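Local coordinates for protein sialidase B (Streptococcus pneumoniae serotype 4, PDB 4XJW) that cleaves alpha-linked terminal sialic acid residues from oligosaccharides, glycoproteins and glycolipids as an exo-sialidase of glycosyl hydrolase family 33, at residues A[605-617]-A[626-638]. The protein carries 1 engineered substitution. Sequence-based numbering, arbitrary orientation.
Sequences GIDLPSYGYAYSA and IGVLFEKYDSWSR. Engineered in segment 605-617: Gly605 (natural residue Asp).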
ATOM      1  N   GLY A 605     -14.873 -11.461   8.396  1.00 13.94           N
ATOM      2  CA  GLY A 605     -14.696 -10.015   8.267  1.00 14.71           C
ATOM      3  C   GLY A 605     -13.408  -9.565   8.955  1.00 13.07           C
ATOM      4  O   GLY A 605     -13.254  -9.720  10.164  1.00 14.77           O
ATOM      5  N   ILE A 606     -12.488  -8.999   8.180  1.00 11.15           N
ATOM      6  CA  ILE A 606     -11.211  -8.511   8.714  1.00 12.63           C
ATOM      7  C   ILE A 606     -11.433  -7.377   9.728  1.00 10.70           C
ATOM      8  O   ILE A 606     -10.762  -7.288  10.757  1.00 12.47           O
ATOM      9  CB  ILE A 606     -10.309  -8.030   7.561  1.00 13.85           C
ATOM     10  CG1 ILE A 606      -9.896  -9.205   6.671  1.00 17.71           C
ATOM     11  CG2 ILE A 606      -9.067  -7.317   8.103  1.00 12.38           C
ATOM     12  CD1 ILE A 606      -8.684  -9.940   7.194  1.00 17.07           C
ATOM     13  N   ASP A 607     -12.387  -6.504   9.422  1.00 10.94           N
ATOM     14  CA  ASP A 607     -12.782  -5.417  10.313  1.00 12.87           C
ATOM     15  C   ASP A 607     -14.158  -4.972   9.811  1.00 14.63           C
ATOM     16  O   ASP A 607     -14.746  -5.641   8.956  1.00 15.61           O
ATOM     17  CB  ASP A 607     -11.751  -4.278  10.269  1.00 11.83           C
ATOM     18  CG  ASP A 607     -11.845  -3.333  11.467  1.00 11.00           C
ATOM     19  OD1 ASP A 607     -12.848  -3.381  12.214  1.00 12.84           O
ATOM     20  OD2 ASP A 607     -10.907  -2.522  11.664  1.00 10.82           O
ATOM     21  N   LEU A 608     -14.664  -3.849  10.324  1.00 13.69           N
ATOM     22  CA  LEU A 608     -16.033  -3.392  10.047  1.00 12.99           C
ATOM     23  C   LEU A 608     -16.282  -3.242   8.559  1.00 12.92           C
ATOM     24  O   LEU A 608     -15.370  -2.897   7.806  1.00 13.74           O
ATOM     25  CB  LEU A 608     -16.287  -2.048  10.736  1.00 11.69           C
ATOM     26  CG  LEU A 608     -15.942  -1.944  12.218  1.00 15.45           C
ATOM     27  CD1 LEU A 608     -16.435  -0.639  12.831  1.00 16.05           C
ATOM     28  CD2 LEU A 608     -16.477  -3.153  12.980  1.00 18.10           C
ATOM     29  N   PRO A 609     -17.526  -3.490   8.119  1.00 13.82           N
ATOM     30  CA  PRO A 609     -17.878  -3.326   6.706  1.00 14.55           C
ATOM     31  C   PRO A 609     -17.545  -1.929   6.168  1.00 13.20           C
ATOM     32  O   PRO A 609     -17.273  -1.775   4.973  1.00 16.53           O
ATOM     33  CB  PRO A 609     -19.394  -3.555   6.702  1.00 17.47           C
ATOM     34  CG  PRO A 609     -19.618  -4.516   7.819  1.00 16.85           C
ATOM     35  CD  PRO A 609     -18.595  -4.153   8.888  1.00 17.36           C
ATOM     36  N   SER A 610     -17.563  -0.919   7.038  1.00 14.17           N
ATOM     37  CA  SER A 610     -17.313   0.453   6.602  1.00 13.11           C
ATOM     38  C   SER A 610     -15.838   0.871   6.665  1.00 12.50           C
ATOM     39  O   SER A 610     -15.484   1.962   6.218  1.00 12.04           O
ATOM     40  CB  SER A 610     -18.144   1.422   7.438  1.00 12.82           C
ATOM     41  OG  SER A 610     -17.776   1.326   8.798  1.00 15.05           O
ATOM     42  N   TYR A 611     -14.986   0.021   7.229  1.00 11.66           N
ATOM     43  CA  TYR A 611     -13.566   0.354   7.330  1.00 11.95           C
ATOM     44  C   TYR A 611     -12.800  -0.132   6.095  1.00 10.17           C
ATOM     45  O   TYR A 611     -13.156  -1.151   5.484  1.00  9.95           O
ATOM     46  CB  TYR A 611     -12.971  -0.201   8.620  1.00 10.57           C
ATOM     47  CG  TYR A 611     -13.281   0.613   9.861  1.00  9.78           C
ATOM     48  CD1 TYR A 611     -14.263   1.597   9.859  1.00 11.36           C
ATOM     49  CD2 TYR A 611     -12.564   0.412  11.038  1.00 11.29           C
ATOM     50  CE1 TYR A 611     -14.533   2.346  10.997  1.00 13.03           C
ATOM     51  CE2 TYR A 611     -12.827   1.155  12.185  1.00  9.81           C
ATOM     52  CZ  TYR A 611     -13.824   2.127  12.153  1.00  9.67           C
ATOM     53  OH  TYR A 611     -14.105   2.884  13.269  1.00 11.22           O
ATOM     54  N   GLY A 612     -11.771   0.623   5.712  1.00  9.32           N
ATOM     55  CA  GLY A 612     -11.075   0.422   4.451  1.00 10.77           C
ATOM     56  C   GLY A 612     -10.332  -0.893   4.301  1.00  8.54           C
ATOM     57  O   GLY A 612      -9.722  -1.412   5.243  1.00 10.58           O
ATOM     58  N   TYR A 613     -10.384  -1.438   3.095  1.00  8.27           N
ATOM     59  CA  TYR A 613      -9.618  -2.635   2.770  1.00  9.35           C
ATOM     60  C   TYR A 613      -9.432  -2.669   1.269  1.00  8.71           C
ATOM     61  O   TYR A 613     -10.411  -2.741   0.526  1.00  9.90           O
ATOM     62  CB  TYR A 613     -10.379  -3.883   3.225  1.00 10.78           C
ATOM     63  CG  TYR A 613      -9.569  -5.168   3.205  1.00  7.98           C
ATOM     64  CD1 TYR A 613      -9.458  -5.956   2.056  1.00  8.89           C
ATOM     65  CD2 TYR A 613      -8.943  -5.612   4.357  1.00  8.95           C
ATOM     66  CE1 TYR A 613      -8.716  -7.168   2.070  1.00  9.47           C
ATOM     67  CE2 TYR A 613      -8.214  -6.795   4.388  1.00 10.07           C
ATOM     68  CZ  TYR A 613      -8.096  -7.561   3.244  1.00 10.74           C
ATOM     69  OH  TYR A 613      -7.359  -8.726   3.336  1.00 12.75           O
ATOM     70  N   ALA A 614      -8.191  -2.583   0.806  1.00  7.93           N
ATOM     71  CA  ALA A 614      -7.939  -2.484  -0.622  1.00  8.27           C
ATOM     72  C   ALA A 614      -7.082  -3.639  -1.125  1.00  9.14           C
ATOM     73  O   ALA A 614      -7.505  -4.783  -1.027  1.00  9.25           O
ATOM     74  CB  ALA A 614      -7.369  -1.099  -0.996  1.00 10.56           C
ATOM     75  N   TYR A 615      -5.906  -3.360  -1.676  1.00  8.94           N
ATOM     76  CA  TYR A 615      -5.052  -4.442  -2.135  1.00  7.45           C
ATOM     77  C   TYR A 615      -4.548  -5.247  -0.942  1.00  7.69           C
ATOM     78  O   TYR A 615      -4.409  -4.726   0.178  1.00  8.53           O
ATOM     79  CB  TYR A 615      -3.861  -3.943  -2.958  1.00 10.08           C
ATOM     80  CG  TYR A 615      -4.169  -3.526  -4.374  1.00  9.98           C
ATOM     81  CD1 TYR A 615      -5.350  -2.866  -4.698  1.00 11.79           C
ATOM     82  CD2 TYR A 615      -3.254  -3.747  -5.391  1.00  8.66           C
ATOM     83  CE1 TYR A 615      -5.604  -2.462  -6.003  1.00 10.90           C
ATOM     84  CE2 TYR A 615      -3.505  -3.347  -6.688  1.00  9.39           C
ATOM     85  CZ  TYR A 615      -4.672  -2.691  -6.980  1.00 10.11           C
ATOM     86  OH  TYR A 615      -4.925  -2.278  -8.275  1.00 11.99           O
ATOM     87  N   SER A 616      -4.284  -6.521  -1.191  1.00  8.52           N
ATOM     88  CA  SER A 616      -3.938  -7.418  -0.110  1.00  8.58           C
ATOM     89  C   SER A 616      -3.024  -8.542  -0.541  1.00  8.93           C
ATOM     90  O   SER A 616      -2.924  -8.907  -1.715  1.00  9.74           O
ATOM     91  CB  SER A 616      -5.209  -7.983   0.519  1.00  8.81           C
ATOM     92  OG  SER A 616      -5.841  -8.888  -0.378  1.00 10.16           O
ATOM     93  N   ALA A 617      -2.345  -9.094   0.462  1.00  6.98           N
ATOM     94  CA  ALA A 617      -1.467 -10.234   0.293  1.00  8.42           C
ATOM     95  C   ALA A 617      -1.801 -11.257   1.369  1.00  8.86           C
ATOM     96  O   ALA A 617      -1.942 -10.906   2.555  1.00  9.88           O
ATOM     97  CB  ALA A 617      -0.014  -9.779   0.396  1.00  8.95           C
ATOM     98  N   ILE A 626      -2.399 -18.037   9.016  1.00 10.79           N
ATOM     99  CA  ILE A 626      -2.505 -17.239   7.807  1.00  9.67           C
ATOM    100  C   ILE A 626      -1.995 -15.840   8.110  1.00  9.72           C
ATOM    101  O   ILE A 626      -2.425 -15.215   9.080  1.00 11.42           O
ATOM    102  CB  ILE A 626      -3.962 -17.132   7.353  1.00 10.81           C
ATOM    103  CG1 ILE A 626      -4.585 -18.514   7.130  1.00 12.39           C
ATOM    104  CG2 ILE A 626      -4.049 -16.285   6.088  1.00 12.95           C
ATOM    105  CD1 ILE A 626      -3.919 -19.360   6.059  1.00 16.07           C
ATOM    106  N   GLY A 627      -1.046 -15.364   7.313  1.00  8.59           N
ATOM    107  CA  GLY A 627      -0.609 -13.981   7.405  1.00 10.85           C
ATOM    108  C   GLY A 627      -1.272 -13.146   6.324  1.00  7.74           C
ATOM    109  O   GLY A 627      -1.391 -13.592   5.176  1.00  8.17           O
ATOM    110  N   VAL A 628      -1.719 -11.948   6.700  1.00  9.04           N
ATOM    111  CA  VAL A 628      -2.380 -11.022   5.774  1.00  7.85           C
ATOM    112  C   VAL A 628      -1.671  -9.674   5.885  1.00  8.17           C
ATOM    113  O   VAL A 628      -1.552  -9.120   6.973  1.00  8.88           O
ATOM    114  CB  VAL A 628      -3.885 -10.858   6.088  1.00 10.40           C
ATOM    115  CG1 VAL A 628      -4.564 -10.027   5.014  1.00 12.76           C
ATOM    116  CG2 VAL A 628      -4.575 -12.212   6.211  1.00 11.11           C
ATOM    117  N   LEU A 629      -1.153  -9.183   4.766  1.00  7.93           N
ATOM    118  CA  LEU A 629      -0.578  -7.849   4.685  1.00  7.13           C
ATOM    119  C   LEU A 629      -1.457  -7.075   3.711  1.00  7.51           C
ATOM    120  O   LEU A 629      -1.592  -7.455   2.551  1.00  8.14           O
ATOM    121  CB  LEU A 629       0.861  -7.911   4.177  1.00  9.50           C
ATOM    122  CG  LEU A 629       1.601  -6.583   4.079  1.00  8.36           C
ATOM    123  CD1 LEU A 629       1.764  -5.972   5.460  1.00  9.13           C
ATOM    124  CD2 LEU A 629       2.960  -6.794   3.413  1.00  9.09           C
ATOM    125  N   PHE A 630      -2.075  -6.006   4.188  1.00  6.89           N
ATOM    126  CA  PHE A 630      -3.101  -5.362   3.371  1.00  7.66           C
ATOM    127  C   PHE A 630      -3.154  -3.855   3.545  1.00 10.15           C
ATOM    128  O   PHE A 630      -2.733  -3.308   4.580  1.00  8.67           O
ATOM    129  CB  PHE A 630      -4.473  -5.961   3.694  1.00  9.96           C
ATOM    130  CG  PHE A 630      -4.962  -5.649   5.087  1.00  9.10           C
ATOM    131  CD1 PHE A 630      -4.531  -6.399   6.178  1.00 11.74           C
ATOM    132  CD2 PHE A 630      -5.855  -4.602   5.304  1.00 13.15           C
ATOM    133  CE1 PHE A 630      -4.978  -6.112   7.475  1.00 12.06           C
ATOM    134  CE2 PHE A 630      -6.313  -4.322   6.588  1.00 16.64           C
ATOM    135  CZ  PHE A 630      -5.879  -5.067   7.668  1.00 14.31           C
ATOM    136  N   GLU A 631      -3.707  -3.192   2.528  1.00  8.42           N
ATOM    137  CA  GLU A 631      -3.943  -1.767   2.569  1.00  7.88           C
ATOM    138  C   GLU A 631      -5.208  -1.507   3.376  1.00  8.93           C
ATOM    139  O   GLU A 631      -6.312  -1.743   2.892  1.00  8.57           O
ATOM    140  CB  GLU A 631      -4.090  -1.245   1.131  1.00  8.52           C
ATOM    141  CG  GLU A 631      -2.784  -1.322   0.316  1.00  9.33           C
ATOM    142  CD  GLU A 631      -2.969  -0.962  -1.149  1.00  8.28           C
ATOM    143  OE1 GLU A 631      -4.126  -0.925  -1.640  1.00 10.22           O
ATOM    144  OE2 GLU A 631      -1.946  -0.666  -1.809  1.00  9.29           O
ATOM    145  N   LYS A 632      -5.060  -1.027   4.604  1.00  6.80           N
ATOM    146  CA  LYS A 632      -6.215  -0.740   5.455  1.00  6.75           C
ATOM    147  C   LYS A 632      -6.758   0.669   5.196  1.00  9.42           C
ATOM    148  O   LYS A 632      -6.801   1.529   6.083  1.00  9.13           O
ATOM    149  CB  LYS A 632      -5.898  -0.937   6.944  1.00 10.51           C
ATOM    150  CG  LYS A 632      -7.162  -1.045   7.799  1.00  9.52           C
ATOM    151  CD  LYS A 632      -6.873  -1.166   9.279  1.00  9.43           C
ATOM    152  CE  LYS A 632      -8.171  -1.269  10.064  1.00  8.58           C
ATOM    153  NZ  LYS A 632      -8.788  -2.607   9.900  1.00  9.31           N
ATOM    154  N   TYR A 633      -7.181   0.901   3.963  1.00  8.98           N
ATOM    155  CA  TYR A 633      -7.813   2.164   3.598  1.00  9.36           C
ATOM    156  C   TYR A 633      -8.440   1.995   2.245  1.00  8.68           C
ATOM    157  O   TYR A 633      -8.233   0.984   1.563  1.00  9.33           O
ATOM    158  CB  TYR A 633      -6.813   3.334   3.607  1.00  9.58           C
ATOM    159  CG  TYR A 633      -5.931   3.483   2.379  1.00 10.78           C
ATOM    160  CD1 TYR A 633      -4.938   2.550   2.078  1.00 10.25           C
ATOM    161  CD2 TYR A 633      -6.093   4.558   1.525  1.00  9.37           C
ATOM    162  CE1 TYR A 633      -4.125   2.704   0.950  1.00 11.18           C
ATOM    163  CE2 TYR A 633      -5.293   4.734   0.412  1.00  9.56           C
ATOM    164  CZ  TYR A 633      -4.302   3.811   0.126  1.00 11.58           C
ATOM    165  OH  TYR A 633      -3.515   4.001  -0.995  1.00 14.22           O
ATOM    166  N   ASP A 634      -9.237   2.974   1.857  1.00  7.46           N
ATOM    167  CA  ASP A 634      -9.846   2.906   0.548  1.00 11.63           C
ATOM    168  C   ASP A 634      -8.911   3.560  -0.465  1.00 12.48           C
ATOM    169  O   ASP A 634      -8.841   4.788  -0.575  1.00 11.84           O
ATOM    170  CB  ASP A 634     -11.212   3.571   0.569  1.00 10.68           C
ATOM    171  CG  ASP A 634     -11.969   3.352  -0.717  1.00  9.84           C
ATOM    172  OD1 ASP A 634     -11.323   3.347  -1.785  1.00 10.91           O
ATOM    173  OD2 ASP A 634     -13.207   3.191  -0.656  1.00 13.66           O
ATOM    174  N   SER A 635      -8.174   2.726  -1.189  1.00 10.79           N
ATOM    175  CA  SER A 635      -7.129   3.205  -2.091  1.00  9.27           C
ATOM    176  C   SER A 635      -7.690   3.719  -3.423  1.00  8.48           C
ATOM    177  O   SER A 635      -6.927   4.139  -4.299  1.00 11.96           O
ATOM    178  CB  SER A 635      -6.075   2.112  -2.318  1.00  9.96           C
ATOM    179  OG  SER A 635      -6.602   1.068  -3.121  1.00 12.99           O
ATOM    180  N   TRP A 636      -9.011   3.691  -3.575  1.00 10.93           N
ATOM    181  CA  TRP A 636      -9.643   4.314  -4.728  1.00  8.99           C
ATOM    182  C   TRP A 636     -10.091   5.726  -4.380  1.00 12.23           C
ATOM    183  O   TRP A 636     -10.052   6.625  -5.220  1.00 12.40           O
ATOM    184  CB  TRP A 636     -10.843   3.490  -5.204  1.00 10.01           C
ATOM    185  CG  TRP A 636     -11.375   3.929  -6.553  1.00 10.75           C
ATOM    186  CD1 TRP A 636     -12.412   4.781  -6.801  1.00 12.49           C
ATOM    187  CD2 TRP A 636     -10.887   3.509  -7.825  1.00 10.88           C
ATOM    188  NE1 TRP A 636     -12.598   4.914  -8.155  1.00 13.26           N
ATOM    189  CE2 TRP A 636     -11.672   4.144  -8.807  1.00  9.96           C
ATOM    190  CE3 TRP A 636      -9.863   2.655  -8.233  1.00 10.62           C
ATOM    191  CZ2 TRP A 636     -11.459   3.954 -10.174  1.00 12.40           C
ATOM    192  CZ3 TRP A 636      -9.652   2.466  -9.591  1.00 13.08           C
ATOM    193  CH2 TRP A 636     -10.449   3.115 -10.547  1.00 14.31           C
ATOM    194  N   SER A 637     -10.530   5.923  -3.141  1.00 10.73           N
ATOM    195  CA  SER A 637     -11.126   7.207  -2.760  1.00  9.01           C
ATOM    196  C   SER A 637     -10.174   8.391  -2.904  1.00 10.09           C
ATOM    197  O   SER A 637      -9.051   8.355  -2.421  1.00 11.47           O
ATOM    198  CB  SER A 637     -11.632   7.156  -1.318  1.00 11.02           C
ATOM    199  OG  SER A 637     -11.994   8.461  -0.884  1.00 10.04           O
ATOM    200  N   ARG A 638     -10.646   9.463  -3.543  1.00  9.34           N
ATOM    201  CA  ARG A 638      -9.836  10.682  -3.653  1.00  7.42           C
ATOM    202  C   ARG A 638      -9.796  11.475  -2.345  1.00  8.94           C
ATOM    203  O   ARG A 638      -9.153  12.523  -2.274  1.00 10.56           O
ATOM    204  CB  ARG A 638     -10.347  11.571  -4.807  1.00  8.86           C
ATOM    205  CG  ARG A 638     -10.158  10.981  -6.199  1.00 12.34           C
ATOM    206  CD  ARG A 638      -8.874  10.170  -6.404  1.00 17.62           C
ATOM    207  NE  ARG A 638      -7.708  10.976  -6.782  1.00 25.58           N
ATOM    208  CZ  ARG A 638      -6.559  10.472  -7.243  1.00 22.47           C
ATOM    209  NH1 ARG A 638      -6.410   9.162  -7.383  1.00 21.11           N
ATOM    210  NH2 ARG A 638      -5.549  11.276  -7.564  1.00 24.44           N
TER
HETATM  211  O   HOH W   1     -10.194  -2.971   7.465  1.00 11.40           O
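Tyr613 lays the CD2–CE2 side of its ring over one face of Phe630, offset toward the rim, with Tyr613 CE2 3.3 Å from Phe630 CD2. The ring planes are 24° apart but slid, so overlap is slight. Both residues belong to the beta hairpin of strands 616-620 and 626-631 and the loop leading into it, in the catalytic beta-propeller of the sialidase. Phe630 leaves the strand on the same face as Ser616, and with CG between its backbone N and carbonyl carbon (chi1 67°) the ring is turned against Tyr613; its CZ meets Ile606 CG2. Tyr613 OH lies against Val628 CG1 and bonds to Ser573.

The strands pair antiparallel through reciprocal bonds between Ala617 and Leu629. Beyond them, Glu631 N donates almost straight to Tyr615 O, and Glu631 O accepts from Ala614 N. The Glu631 and Tyr615 side chains lie side by side, pointing the same way, carboxylate and ring planes 31° apart, and Glu631 OE1 takes Tyr615 N at 3.0 Å from above the carboxylate plane. Its OE2 is held by Arg207, a probable substrate-binding residue, and by Ile208 N. Glu631 thus links this arginine to the backbone of Tyr615, the nucleophile by similarity, whose OH bonds to Glu503. Ser635 OG, bonded to Arg581, touches Ala614 CB.

At the other end of the contact, the backbone of Gly612 passes close to that of Tyr633, their CA atoms 3.8 Å apart. Lys632 starts away from the 605-617 segment, extends through chi3 and bends at its last torsion, bringing NZ to Asp607. In this buried salt bridge Asp607 OD2 accepts from Lys632 NZ at 2.8 Å with its anti lone pair, the one away from OD1, while Gly97 N also bonds to that oxygen. A water accepts from Lys632 NZ and donates to Gly612 O, 2.8 Å from each.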